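Local atomic coordinates of SusD homolog (PDB entry 3IHV), a protein that probably binds glycans at the bacterial outer membrane, as a SusD-family protein of the gut bacterium Bacteroides thetaiotaomicron. Residues A[161-164]-A[165-168]; A[121-124]-A[125-129]. All coordinates share one frame; numbering follows the deposited sequence. Where two conformers were deposited one is given.

Both contacts span about two turns or slightly more of helices that pack together, 107-135 for contact 2 and 159-176 for contact 1, with centres about 10 Å apart. Contact 2 is the core member, almost wholly buried, and its side chains are aromatic and aliphatic, with arginines whose charges are met by Asp169 of the other helix. Contact 1 is only partly buried: Val162, Tyr163 and Ile166 face inward. The two touch directly. Ile166 CG1 packs 3.5 Å from Tyr128 CB, and the rings of Tyr165 and Tyr128 meet edge-to-face. Apolar and aromatic packing, together with the arginine-to-Asp169 salt bridges, joins the helices, while Lys161, Glu164 and Asp168 lie on the more exposed side of contact 1.

Contact 1 of 2, residues A[161-164]-A[165-168]; sequences KVYE and YIED. With EDO (1,2-ethanediol), chain H.
Ile166 folds its CG1 branch back over the carbonyl oxygen that accepts its own backbone N-H: CG1 lies 3.3 Å from Val162 O, the same oxygen that receives Ile166 N at 2.9 Å. CG1, anti to the carbonyl carbon (chi1 -65°), is carried back toward the preceding turn, where CD1 meets Val162 CG1 at 4.1 Å and comes obliquely to the Tyr163 ring. The other flank is polar. Glu164 extends outward, and its OE2 is met by Lys161 NZ at 2.8 Å from above the carboxylate plane, 47° out of it, in a salt bridge. The lysine probably offsets part of the negative charge that Glu164 shares with the nearby acids. Glu167 OE2 holds O2 of an ethanediol, probably from the crystallisation liquor, at 2.6 Å and is also hydrogen-bonded to Tyr206 OH. On the inner side of helix 159-176, Tyr163 stacks on Trp209 of helix 195-210 and touches Phe129 and Val132 of helix 107-135, so this part of the helix is wedged between two others, with Val138 and Ser157 from loops covering Val162.

Contact 2 of 2, residues A[121-124]-A[125-129]; sequences RALR and GMFYF
Phe127 lays one face of its ring over the carbonyl of Leu123, whose oxygen sits 3.2 Å above the ring plane, displaced toward the rim. That oxygen also accepts Phe127 N at 2.8 Å. The ring is brought back over the preceding turn because CG lies beside the backbone N (chi1 -58°), and its CE2 reaches Leu123 CB at 4.1 Å, the two side chains running alongside each other. A serine here would probably leave Leu123 CB and the Leu123 carbonyl oxygen without the ring that lies against them and open a gap beside Ile88 and Asn31. On the Tyr128 side, Arg124 CG meets the ring edge in plane, 3.7 Å from CE2, while the guanidinium is turned 59° from the ring. This part is tight and buried; the looser side is at Arg121, partly exposed, whose side chain stays 6.0 Å or more from residues 125-129. Its NE pairs with Asp169 OD1, the oxygen that also takes Arg124 NH2, so one carboxylate holds two arginines, and Arg124 NH1 is hydrogen-bonded to Asn92 OD1 of helix 75-101. Met126 and Phe129 touch helix 195-210. Helix 107-135 is packed against helices 75-101, 159-176 and 195-210, a close assembly consistent with the TPR-like helical scaffold of SusD-family proteins.

Contact 1 of 2, residues A[161-164]-A[165-168]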
loop_
_atom_site.group_PDB
_atom_site.type_symbol
_atom_site.label_atom_id
_atom_site.label_comp_id
_atom_site.label_asym_id
_atom_site.label_seq_id
_atom_site.Cartn_x
_atom_site.Cartn_y
_atom_site.Cartn_z
ATOM N N LYS A 161 -16.114 1.223 16.475
ATOM C CA LYS A 161 -15.962 -0.058 17.141
ATOM C C LYS A 161 -14.989 -0.941 16.380
ATOM O O LYS A 161 -14.275 -1.685 17.009
ATOM C CB LYS A 161 -17.298 -0.786 17.315
ATOM C CG LYS A 161 -18.287 -0.078 18.216
ATOM C CD LYS A 161 -17.699 0.343 19.574
ATOM C CE LYS A 161 -17.268 -0.823 20.461
ATOM N NZ LYS A 161 -16.570 -0.308 21.719
ATOM N N VAL A 162 -14.965 -0.882 15.045
ATOM C CA VAL A 162 -13.986 -1.662 14.295
ATOM C C VAL A 162 -12.582 -1.096 14.594
ATOM O O VAL A 162 -11.621 -1.870 14.787
ATOM C CB VAL A 162 -14.306 -1.667 12.809
ATOM C CG1 VAL A 162 -13.269 -2.468 12.034
ATOM C CG2 VAL A 162 -15.737 -2.243 12.585
ATOM N N TYR A 163 -12.449 0.238 14.661
ATOM C CA TYR A 163 -11.168 0.846 15.002
ATOM C C TYR A 163 -10.701 0.416 16.390
ATOM O O TYR A 163 -9.525 0.135 16.606
ATOM C CB TYR A 163 -11.148 2.387 14.847
ATOM C CG TYR A 163 -10.778 2.845 13.438
ATOM C CD1 TYR A 163 -9.465 2.701 12.978
ATOM C CD2 TYR A 163 -11.715 3.388 12.554
ATOM C CE1 TYR A 163 -9.106 3.076 11.723
ATOM C CE2 TYR A 163 -11.350 3.812 11.308
ATOM C CZ TYR A 163 -10.039 3.654 10.876
ATOM O OH TYR A 163 -9.621 3.988 9.616
ATOM N N GLU A 164 -11.597 0.396 17.352
ATOM C CA GLU A 164 -11.224 -0.056 18.678
ATOM C C GLU A 164 -10.725 -1.511 18.677
ATOM O O GLU A 164 -9.780 -1.854 19.392
ATOM C CB GLU A 164 -12.433 0.167 19.580
ATOM C CG GLU A 164 -12.269 -0.288 20.971
ATOM C CD GLU A 164 -13.461 0.114 21.817
ATOM O OE1 GLU A 164 -13.690 -0.536 22.866
ATOM O OE2 GLU A 164 -14.176 1.058 21.394
ATOM N N TYR A 165 -11.349 -2.353 17.865
ATOM C CA TYR A 165 -10.945 -3.751 17.739
ATOM C C TYR A 165 -9.546 -3.843 17.108
ATOM O O TYR A 165 -8.679 -4.549 17.618
ATOM C CB TYR A 165 -11.980 -4.478 16.907
ATOM C CG TYR A 165 -11.842 -5.964 16.918
ATOM C CD1 TYR A 165 -12.422 -6.728 17.920
ATOM C CD2 TYR A 165 -11.143 -6.606 15.942
ATOM C CE1 TYR A 165 -12.276 -8.112 17.931
ATOM C CE2 TYR A 165 -11.013 -7.971 15.933
ATOM C CZ TYR A 165 -11.586 -8.716 16.908
ATOM O OH TYR A 165 -11.442 -10.080 16.858
ATOM N N ILE A 166 -9.307 -3.080 16.036
ATOM C CA ILE A 166 -7.974 -3.037 15.406
ATOM C C ILE A 166 -6.914 -2.562 16.437
ATOM O O ILE A 166 -5.851 -3.133 16.563
ATOM C CB ILE A 166 -7.974 -2.058 14.224
ATOM C CG1 ILE A 166 -8.905 -2.583 13.132
ATOM C CG2 ILE A 166 -6.531 -1.799 13.699
ATOM C CD1 ILE A 166 -9.303 -1.522 12.128
ATOM N N GLU A 167 -7.277 -1.542 17.196
ATOM C CA GLU A 167 -6.399 -0.926 18.176
ATOM C C GLU A 167 -5.999 -1.916 19.232
ATOM O O GLU A 167 -4.806 -2.011 19.573
ATOM C CB GLU A 167 -7.100 0.243 18.820
ATOM C CG GLU A 167 -6.292 0.882 19.927
ATOM C CD GLU A 167 -7.058 2.003 20.679
ATOM O OE1 GLU A 167 -8.290 1.927 20.873
ATOM O OE2 GLU A 167 -6.395 2.946 21.122
ATOM N N ASP A 168 -6.958 -2.681 19.736
ATOM C CA ASP A 168 -6.637 -3.693 20.748
ATOM C C ASP A 168 -5.670 -4.724 20.171
ATOM O O ASP A 168 -4.711 -5.165 20.848
ATOM C CB ASP A 168 -7.904 -4.381 21.252
ATOM C CG ASP A 168 -8.721 -3.488 22.157
ATOM O OD1 ASP A 168 -8.157 -2.499 22.661
ATOM O OD2 ASP A 168 -9.921 -3.769 22.344
HETATM C C1 EDO H . -5.472 5.911 23.401
HETATM O O1 EDO H . -6.485 6.495 24.230
HETATM C C2 EDO H . -5.882 6.207 21.982
HETATM O O2 EDO H . -6.996 5.383 21.698
#

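Contact 2 of 2, residues A[121-124]-A[125-129]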
loop_
_atom_site.group_PDB
_atom_site.type_symbol
_atom_site.label_atom_id
_atom_site.label_comp_id
_atom_site.label_asym_id
_atom_site.label_seq_id
_atom_site.Cartn_x
_atom_site.Cartn_y
_atom_site.Cartn_z
ATOM N N ARG A 121 -2.632 -11.400 15.550
ATOM C CA ARG A 121 -3.448 -10.268 15.926
ATOM C C ARG A 121 -3.076 -9.048 15.081
ATOM O O ARG A 121 -3.975 -8.276 14.724
ATOM C CB ARG A 121 -3.339 -9.949 17.429
ATOM C CG ARG A 121 -3.953 -11.003 18.322
ATOM C CD ARG A 121 -4.133 -10.545 19.775
ATOM N NE ARG A 121 -5.162 -9.509 19.898
ATOM C CZ ARG A 121 -5.607 -9.005 21.053
ATOM N NH1 ARG A 121 -5.114 -9.410 22.213
ATOM N NH2 ARG A 121 -6.541 -8.076 21.048
ATOM N N ALA A 122 -1.783 -8.857 14.797
ATOM C CA ALA A 122 -1.352 -7.743 13.944
ATOM C C ALA A 122 -1.945 -7.905 12.539
ATOM O O ALA A 122 -2.441 -6.946 11.961
ATOM C CB ALA A 122 0.187 -7.627 13.894
ATOM N N LEU A 123 -1.916 -9.121 12.009
ATOM C CA LEU A 123 -2.492 -9.407 10.694
ATOM C C LEU A 123 -3.993 -9.131 10.721
ATOM O O LEU A 123 -4.534 -8.489 9.813
ATOM C CB LEU A 123 -2.203 -10.834 10.300
ATOM C CG LEU A 123 -0.782 -11.110 9.754
ATOM C CD1 LEU A 123 -0.458 -12.591 9.830
ATOM C CD2 LEU A 123 -0.578 -10.529 8.337
ATOM N N ARG A 124 -4.669 -9.621 11.755
ATOM C CA ARG A 124 -6.105 -9.383 11.888
ATOM C C ARG A 124 -6.437 -7.871 11.932
ATOM O O ARG A 124 -7.358 -7.383 11.255
ATOM C CB ARG A 124 -6.652 -10.119 13.100
ATOM C CG ARG A 124 -8.167 -10.006 13.218
ATOM C CD ARG A 124 -8.744 -10.941 14.278
ATOM N NE ARG A 124 -8.318 -10.556 15.611
ATOM C CZ ARG A 124 -8.571 -11.240 16.714
ATOM N NH1 ARG A 124 -9.237 -12.385 16.664
ATOM N NH2 ARG A 124 -8.155 -10.790 17.884
ATOM N N GLY A 125 -5.612 -7.114 12.642
ATOM C CA GLY A 125 -5.753 -5.646 12.691
ATOM C C GLY A 125 -5.565 -5.024 11.307
ATOM O O GLY A 125 -6.327 -4.136 10.905
HETATM N N MSE A 126 -4.563 -5.521 10.576
HETATM C CA MSE A 126 -4.270 -5.063 9.222
HETATM C C MSE A 126 -5.476 -5.367 8.297
HETATM O O MSE A 126 -5.888 -4.506 7.512
HETATM C CB MSE A 126 -2.989 -5.734 8.708
HETATM C CG MSE A 126 -2.553 -5.235 7.360
HETATM SE SE MSE A 126 -0.812 -6.050 7.001
HETATM C CE MSE A 126 -0.724 -5.945 5.051
ATOM N N PHE A 127 -6.042 -6.574 8.404
ATOM C CA PHE A 127 -7.187 -6.959 7.558
ATOM C C PHE A 127 -8.410 -6.095 7.885
ATOM O O PHE A 127 -9.063 -5.554 6.979
ATOM C CB PHE A 127 -7.563 -8.427 7.717
ATOM C CG PHE A 127 -6.453 -9.395 7.396
ATOM C CD1 PHE A 127 -5.467 -9.108 6.457
ATOM C CD2 PHE A 127 -6.390 -10.598 8.057
ATOM C CE1 PHE A 127 -4.463 -10.036 6.173
ATOM C CE2 PHE A 127 -5.402 -11.491 7.776
ATOM C CZ PHE A 127 -4.445 -11.217 6.855
ATOM N N TYR A 128 -8.693 -5.912 9.166
ATOM C CA TYR A 128 -9.803 -5.030 9.563
ATOM C C TYR A 128 -9.568 -3.590 9.188
ATOM O O TYR A 128 -10.530 -2.869 8.903
ATOM C CB TYR A 128 -10.176 -5.124 11.034
ATOM C CG TYR A 128 -11.088 -6.279 11.340
ATOM C CD1 TYR A 128 -12.407 -6.258 10.970
ATOM C CD2 TYR A 128 -10.610 -7.401 11.997
ATOM C CE1 TYR A 128 -13.247 -7.320 11.236
ATOM C CE2 TYR A 128 -11.442 -8.460 12.270
ATOM C CZ TYR A 128 -12.744 -8.409 11.901
ATOM O OH TYR A 128 -13.546 -9.483 12.185
ATOM N N PHE A 129 -8.304 -3.144 9.194
ATOM C CA PHE A 129 -8.011 -1.776 8.795
ATOM C C PHE A 129 -8.389 -1.578 7.343
ATOM O O PHE A 129 -8.996 -0.575 7.001
ATOM C CB PHE A 129 -6.517 -1.463 9.013
ATOM C CG PHE A 129 -6.117 -0.039 8.646
ATOM C CD1 PHE A 129 -6.889 1.041 9.032
ATOM C CD2 PHE A 129 -4.948 0.215 7.996
ATOM C CE1 PHE A 129 -6.541 2.329 8.726
ATOM C CE2 PHE A 129 -4.583 1.540 7.695
ATOM C CZ PHE A 129 -5.382 2.582 8.092
#